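Local structure of nucleoside-diphosphate sugar epimerase (SulA family) (Corynebacterium glutamicum, 3OH8) at residues 88-93 with 109-114; 203-208 with 247-252. The protein is probably an NAD(P)-dependent nucleoside-diphosphate sugar epimerase of the SulA family, with a Rossmann-type domain expected to bind the dinucleotide. One frame throughout, in Å; residues are numbered along the deposited sequence.

Contact 1: 88-93 with 109-114; sequences ANWRHV and VSTRLP
Trp90 and Val109 form the tight part of this contact, at the open end of an antiparallel beta hairpin made by strands 91-99 and 102-110. Val109 CG2 stands 3.5 Å from the centroid of the Trp90 six-membered ring and 6° off its normal, a CH-pi contact over one face. Trp90 CG lies anti to its backbone N (chi1 174°) and chi2 near -87° turns the ring; Val109 CG2, also anti to its N, is the branch that meets it. Leu113 CD1 reaches the edge of the same ring at CZ3 (4.2 Å), while Trp60 meets it edge-to-face and Met121 of helix 119-139 also touches the Trp90 side chain. Beside this cluster, Arg91 and Ser110 are a hydrogen-bonded pair, with Arg91 N to Ser110 O at 3.1 Å and Ser110 N to Arg91 O at 2.7 Å.

The other side is looser. The side chains of Arg91 and Ser110 approach each other at CB and CB (4.1 Å); the extended Arg91 chain then leads away to a weak, long ion pair with Asp65, and Ser110 OG bonds to Glu486 N. Next to the short bond, Val109 CA makes a CA-H...O contact of 3.1 Å with the same Arg91 O.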
loop_
_atom_site.group_PDB
_atom_site.type_symbol
_atom_site.label_atom_id
_atom_site.label_comp_id
_atom_site.label_asym_id
_atom_site.label_seq_id
_atom_site.Cartn_x
_atom_site.Cartn_y
_atom_site.Cartn_z
ATOM N N ALA A 88 17.567 -12.398 -14.883
ATOM C CA ALA A 88 19.004 -12.256 -15.054
ATOM C C ALA A 88 19.331 -11.435 -16.284
ATOM O O ALA A 88 18.507 -11.295 -17.188
ATOM C CB ALA A 88 19.663 -13.615 -15.143
ATOM N N ASN A 89 20.550 -10.911 -16.317
ATOM C CA ASN A 89 20.974 -10.055 -17.411
ATOM C C ASN A 89 20.017 -8.870 -17.523
ATOM O O ASN A 89 19.662 -8.423 -18.614
ATOM C CB ASN A 89 21.023 -10.849 -18.713
ATOM C CG ASN A 89 22.148 -10.399 -19.626
ATOM O OD1 ASN A 89 23.273 -10.893 -19.535
ATOM N ND2 ASN A 89 21.851 -9.456 -20.511
ATOM N N TRP A 90 19.609 -8.373 -16.364
ATOM C CA TRP A 90 18.601 -7.332 -16.260
ATOM C C TRP A 90 19.275 -5.970 -16.133
ATOM O O TRP A 90 20.155 -5.778 -15.294
ATOM C CB TRP A 90 17.720 -7.627 -15.038
ATOM C CG TRP A 90 16.696 -6.579 -14.689
ATOM C CD1 TRP A 90 16.883 -5.482 -13.891
ATOM C CD2 TRP A 90 15.326 -6.546 -15.098
ATOM N NE1 TRP A 90 15.711 -4.769 -13.784
ATOM C CE2 TRP A 90 14.742 -5.401 -14.518
ATOM C CE3 TRP A 90 14.534 -7.374 -15.901
ATOM C CZ2 TRP A 90 13.404 -5.064 -14.711
ATOM C CZ3 TRP A 90 13.211 -7.035 -16.098
ATOM C CH2 TRP A 90 12.656 -5.890 -15.504
ATOM N N ARG A 91 18.872 -5.022 -16.971
ATOM C CA ARG A 91 19.404 -3.668 -16.861
ATOM C C ARG A 91 18.278 -2.641 -17.019
ATOM O O ARG A 91 17.684 -2.522 -18.086
ATOM C CB ARG A 91 20.507 -3.447 -17.901
ATOM C CG ARG A 91 21.495 -2.352 -17.550
ATOM C CD ARG A 91 22.783 -2.473 -18.384
ATOM N NE ARG A 91 23.756 -1.442 -18.036
ATOM C CZ ARG A 91 23.799 -0.242 -18.605
ATOM N NH1 ARG A 91 22.928 0.072 -19.560
ATOM N NH2 ARG A 91 24.711 0.643 -18.224
ATOM N N HIS A 92 18.001 -1.896 -15.952
ATOM C CA HIS A 92 16.841 -1.014 -15.909
ATOM C C HIS A 92 17.304 0.430 -15.751
ATOM O O HIS A 92 17.793 0.822 -14.693
ATOM C CB HIS A 92 15.933 -1.435 -14.738
ATOM C CG HIS A 92 14.646 -0.662 -14.647
ATOM N ND1 HIS A 92 14.392 0.460 -15.394
ATOM C CD2 HIS A 92 13.546 -0.876 -13.879
ATOM C CE1 HIS A 92 13.183 0.924 -15.090
ATOM N NE2 HIS A 92 12.654 0.133 -14.184
ATOM N N VAL A 93 17.171 1.218 -16.815
ATOM C CA VAL A 93 17.515 2.630 -16.752
ATOM C C VAL A 93 16.262 3.466 -16.436
ATOM O O VAL A 93 15.226 3.317 -17.088
ATOM C CB VAL A 93 18.131 3.132 -18.082
ATOM C CG1 VAL A 93 18.435 4.624 -17.993
ATOM C CG2 VAL A 93 19.397 2.341 -18.423
ATOM N N VAL A 109 14.387 -0.945 -20.058
ATOM C CA VAL A 109 14.944 -2.172 -19.507
ATOM C C VAL A 109 15.488 -3.072 -20.618
ATOM O O VAL A 109 14.799 -3.374 -21.592
ATOM C CB VAL A 109 13.932 -2.933 -18.621
ATOM C CG1 VAL A 109 12.640 -3.173 -19.362
ATOM C CG2 VAL A 109 14.530 -4.257 -18.154
ATOM N N SER A 110 16.748 -3.456 -20.482
ATOM C CA SER A 110 17.363 -4.393 -21.411
ATOM C C SER A 110 17.222 -5.789 -20.801
ATOM O O SER A 110 17.645 -6.020 -19.670
ATOM C CB SER A 110 18.833 -4.034 -21.625
ATOM O OG SER A 110 19.371 -4.735 -22.729
ATOM N N THR A 111 16.587 -6.695 -21.537
ATOM C CA THR A 111 16.308 -8.048 -21.060
ATOM C C THR A 111 15.725 -8.868 -22.215
ATOM O O THR A 111 15.150 -8.311 -23.151
ATOM C CB THR A 111 15.334 -8.042 -19.850
ATOM O OG1 THR A 111 15.124 -9.378 -19.385
ATOM C CG2 THR A 111 13.992 -7.435 -20.228
ATOM N N ARG A 112 15.891 -10.185 -22.174
ATOM C CA ARG A 112 15.433 -11.011 -23.290
ATOM C C ARG A 112 13.952 -11.338 -23.194
ATOM O O ARG A 112 13.371 -11.905 -24.120
ATOM C CB ARG A 112 16.287 -12.274 -23.455
ATOM C CG ARG A 112 17.637 -11.988 -24.088
ATOM C CD ARG A 112 18.207 -13.169 -24.842
ATOM N NE ARG A 112 19.279 -12.746 -25.739
ATOM C CZ ARG A 112 20.536 -12.543 -25.356
ATOM N NH1 ARG A 112 20.883 -12.727 -24.087
ATOM N NH2 ARG A 112 21.447 -12.154 -26.240
ATOM N N LEU A 113 13.344 -10.964 -22.072
ATOM C CA LEU A 113 11.905 -11.091 -21.902
ATOM C C LEU A 113 11.193 -10.231 -22.935
ATOM O O LEU A 113 11.561 -9.078 -23.142
ATOM C CB LEU A 113 11.489 -10.618 -20.509
ATOM C CG LEU A 113 12.206 -11.199 -19.297
ATOM C CD1 LEU A 113 11.742 -10.508 -18.030
ATOM C CD2 LEU A 113 11.958 -12.693 -19.223
ATOM N N PRO A 114 10.173 -10.793 -23.593
ATOM C CA PRO A 114 9.356 -9.998 -24.514
ATOM C C PRO A 114 8.678 -8.839 -23.785
ATOM O O PRO A 114 8.306 -8.972 -22.612
ATOM C CB PRO A 114 8.308 -11.001 -25.017
ATOM C CG PRO A 114 8.377 -12.165 -24.070
ATOM C CD PRO A 114 9.790 -12.212 -23.591
#

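Contact 2: 203-208 with 247-252; sequences DVLVHL and TTMISA
Leu205 and Met249 both carry CG anti to the backbone N (chi1 169° and -175°), which sends the two CG atoms the same way. Met249, present as selenomethionine, stays extended beyond CG and so carries CE onward, while chi2 of Leu205 sets its CD atoms. The two side chains lie side by side, with Leu205 CD2 4.0 Å from Met249 CE; that methyl also approaches His207 CB. On the other face of the sheet Val204 runs alongside Thr248, its CG1 3.9 Å from Thr248 CB, and Val206 CG2 meets Ile250 CB.

The backbones are in parallel register. Thr248 O accepts from Leu205 N, Leu205 O from Ile250 N (2.8 Å), Ile250 O from His207 N, and His207 O from Ala252 N. In these four bonds the donor sits nearly along the C=O axis, the straightest being Leu205 N to Thr248 O with 176° at the hydrogen. Ahead of them, Thr247 N reaches Asp203 O at 2.9 Å, but tilted from the carbonyl plane. At the far end one water ties the strands together: it accepts from Ser251 OG (2.9 Å) and donates to His207 O and Ala252 O. Ala252 CB closes to 3.4 Å from His207 O and also touches Leu208 CD2.

Helix 222-242 covers the Leu205 and His207 face; helix 342-354 covers the Val206 and Ile250 face through Ile353 and Tyr349, and Tyr349 also touches Ala252. Strand 204-207, helix 222-242 and strand 248-254 thus make a beta-alpha-beta crossover. Strand 149-153 pairs parallel along the other edge of 204-207, giving a parallel part of the sheet with helices on both faces, consistent with the Rossmann-type fold of the NAD-dependent epimerase/dehydratase family.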
loop_
_atom_site.group_PDB
_atom_site.type_symbol
_atom_site.label_atom_id
_atom_site.label_comp_id
_atom_site.label_asym_id
_atom_site.label_seq_id
_atom_site.Cartn_x
_atom_site.Cartn_y
_atom_site.Cartn_z
ATOM N N ASP A 203 5.545 10.921 17.939
ATOM C CA ASP A 203 4.416 11.843 17.938
ATOM C C ASP A 203 3.078 11.105 17.860
ATOM O O ASP A 203 2.071 11.558 18.418
ATOM C CB ASP A 203 4.542 12.820 16.764
ATOM C CG ASP A 203 5.835 13.606 16.816
ATOM O OD1 ASP A 203 6.001 14.401 17.762
ATOM O OD2 ASP A 203 6.687 13.407 15.928
ATOM N N VAL A 204 3.073 9.968 17.169
ATOM C CA VAL A 204 1.843 9.212 16.947
ATOM C C VAL A 204 2.105 7.733 17.117
ATOM O O VAL A 204 3.160 7.251 16.726
ATOM C CB VAL A 204 1.318 9.428 15.512
ATOM C CG1 VAL A 204 0.027 8.636 15.277
ATOM C CG2 VAL A 204 1.086 10.913 15.238
ATOM N N LEU A 205 1.151 7.013 17.695
ATOM C CA LEU A 205 1.224 5.556 17.720
ATOM C C LEU A 205 0.222 4.972 16.743
ATOM O O LEU A 205 -0.961 5.308 16.791
ATOM C CB LEU A 205 0.915 5.009 19.117
ATOM C CG LEU A 205 0.719 3.483 19.130
ATOM C CD1 LEU A 205 2.027 2.737 18.789
ATOM C CD2 LEU A 205 0.122 3.008 20.465
ATOM N N VAL A 206 0.687 4.094 15.861
ATOM C CA VAL A 206 -0.233 3.321 15.028
ATOM C C VAL A 206 -0.206 1.860 15.466
ATOM O O VAL A 206 0.838 1.201 15.394
ATOM C CB VAL A 206 0.118 3.440 13.523
ATOM C CG1 VAL A 206 -0.835 2.593 12.674
ATOM C CG2 VAL A 206 0.041 4.890 13.111
ATOM N N HIS A 207 -1.349 1.367 15.945
ATOM C CA HIS A 207 -1.436 0.012 16.478
ATOM C C HIS A 207 -2.169 -0.884 15.498
ATOM O O HIS A 207 -3.405 -0.863 15.406
ATOM C CB HIS A 207 -2.157 -0.010 17.828
ATOM C CG HIS A 207 -2.164 -1.362 18.469
ATOM N ND1 HIS A 207 -3.235 -1.838 19.196
ATOM C CD2 HIS A 207 -1.235 -2.343 18.486
ATOM C CE1 HIS A 207 -2.960 -3.054 19.637
ATOM N NE2 HIS A 207 -1.748 -3.382 19.220
ATOM N N LEU A 208 -1.380 -1.654 14.762
ATOM C CA LEU A 208 -1.853 -2.467 13.662
ATOM C C LEU A 208 -1.707 -3.953 13.959
ATOM O O LEU A 208 -2.303 -4.777 13.271
ATOM C CB LEU A 208 -1.034 -2.165 12.412
ATOM C CG LEU A 208 -1.425 -0.974 11.562
ATOM C CD1 LEU A 208 -0.483 -0.904 10.375
ATOM C CD2 LEU A 208 -2.833 -1.186 11.102
ATOM N N THR A 247 0.667 12.296 20.874
ATOM C CA THR A 247 -0.538 13.086 20.773
ATOM C C THR A 247 -1.711 12.246 20.310
ATOM O O THR A 247 -2.866 12.633 20.462
ATOM C CB THR A 247 -0.281 14.166 19.701
ATOM O OG1 THR A 247 0.383 15.288 20.303
ATOM C CG2 THR A 247 -1.552 14.616 19.041
ATOM N N THR A 248 -1.409 11.089 19.731
ATOM C CA THR A 248 -2.389 10.408 18.897
ATOM C C THR A 248 -2.229 8.898 18.901
ATOM O O THR A 248 -1.115 8.400 18.801
ATOM C CB THR A 248 -2.259 10.914 17.444
ATOM O OG1 THR A 248 -2.418 12.339 17.426
ATOM C CG2 THR A 248 -3.311 10.278 16.556
HETATM N N MSE A 249 -3.351 8.180 19.000
HETATM C CA MSE A 249 -3.352 6.732 18.837
HETATM C C MSE A 249 -4.308 6.354 17.715
HETATM O O MSE A 249 -5.529 6.568 17.817
HETATM C CB MSE A 249 -3.734 6.007 20.147
HETATM C CG MSE A 249 -3.628 4.477 20.079
HETATM SE SE MSE A 249 -3.982 3.596 21.626
HETATM C CE MSE A 249 -3.653 1.918 21.131
ATOM N N ILE A 250 -3.750 5.835 16.623
ATOM C CA ILE A 250 -4.555 5.289 15.535
ATOM C C ILE A 250 -4.583 3.773 15.677
ATOM O O ILE A 250 -3.561 3.110 15.496
ATOM C CB ILE A 250 -3.958 5.641 14.151
ATOM C CG1 ILE A 250 -3.732 7.152 14.035
ATOM C CG2 ILE A 250 -4.885 5.157 13.032
ATOM C CD1 ILE A 250 -4.969 7.984 14.408
ATOM N N SER A 251 -5.747 3.220 15.999
ATOM C CA SER A 251 -5.826 1.814 16.372
ATOM C C SER A 251 -6.623 0.999 15.346
ATOM O O SER A 251 -7.716 1.396 14.952
ATOM C CB SER A 251 -6.476 1.683 17.763
ATOM O OG SER A 251 -6.317 0.370 18.258
ATOM N N ALA A 252 -6.081 -0.132 14.916
ATOM C CA ALA A 252 -6.794 -0.984 13.970
ATOM C C ALA A 252 -8.109 -1.473 14.582
ATOM O O ALA A 252 -8.189 -1.721 15.783
ATOM C CB ALA A 252 -5.936 -2.172 13.574
HETATM O O HOH W 1 -5.656 -2.261 17.113
#

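Contact 1 closes before contact 2 opens along the single chain, and the two do not touch: their centres are 42 Å apart, their nearest atoms about 28 Å, on opposite sides of the chain's centre. They share no sheet. Contact 1 belongs to the seven-stranded antiparallel sheet of the N-terminal part, and holds together the open end of the hairpin of strands 91-99 and 102-110. Contact 2 lies in the mixed sheet of the epimerase/dehydratase family region, where 38 residues, including helix 222-242, separate its parallel strands. Helix 119-139, which touches contact 1, precedes strand 149-153, the neighbour of contact 2's first strand. The antiparallel sheet thus stands apart from the probable cofactor-binding domain, with no direct contribution from contact 1 to contact 2.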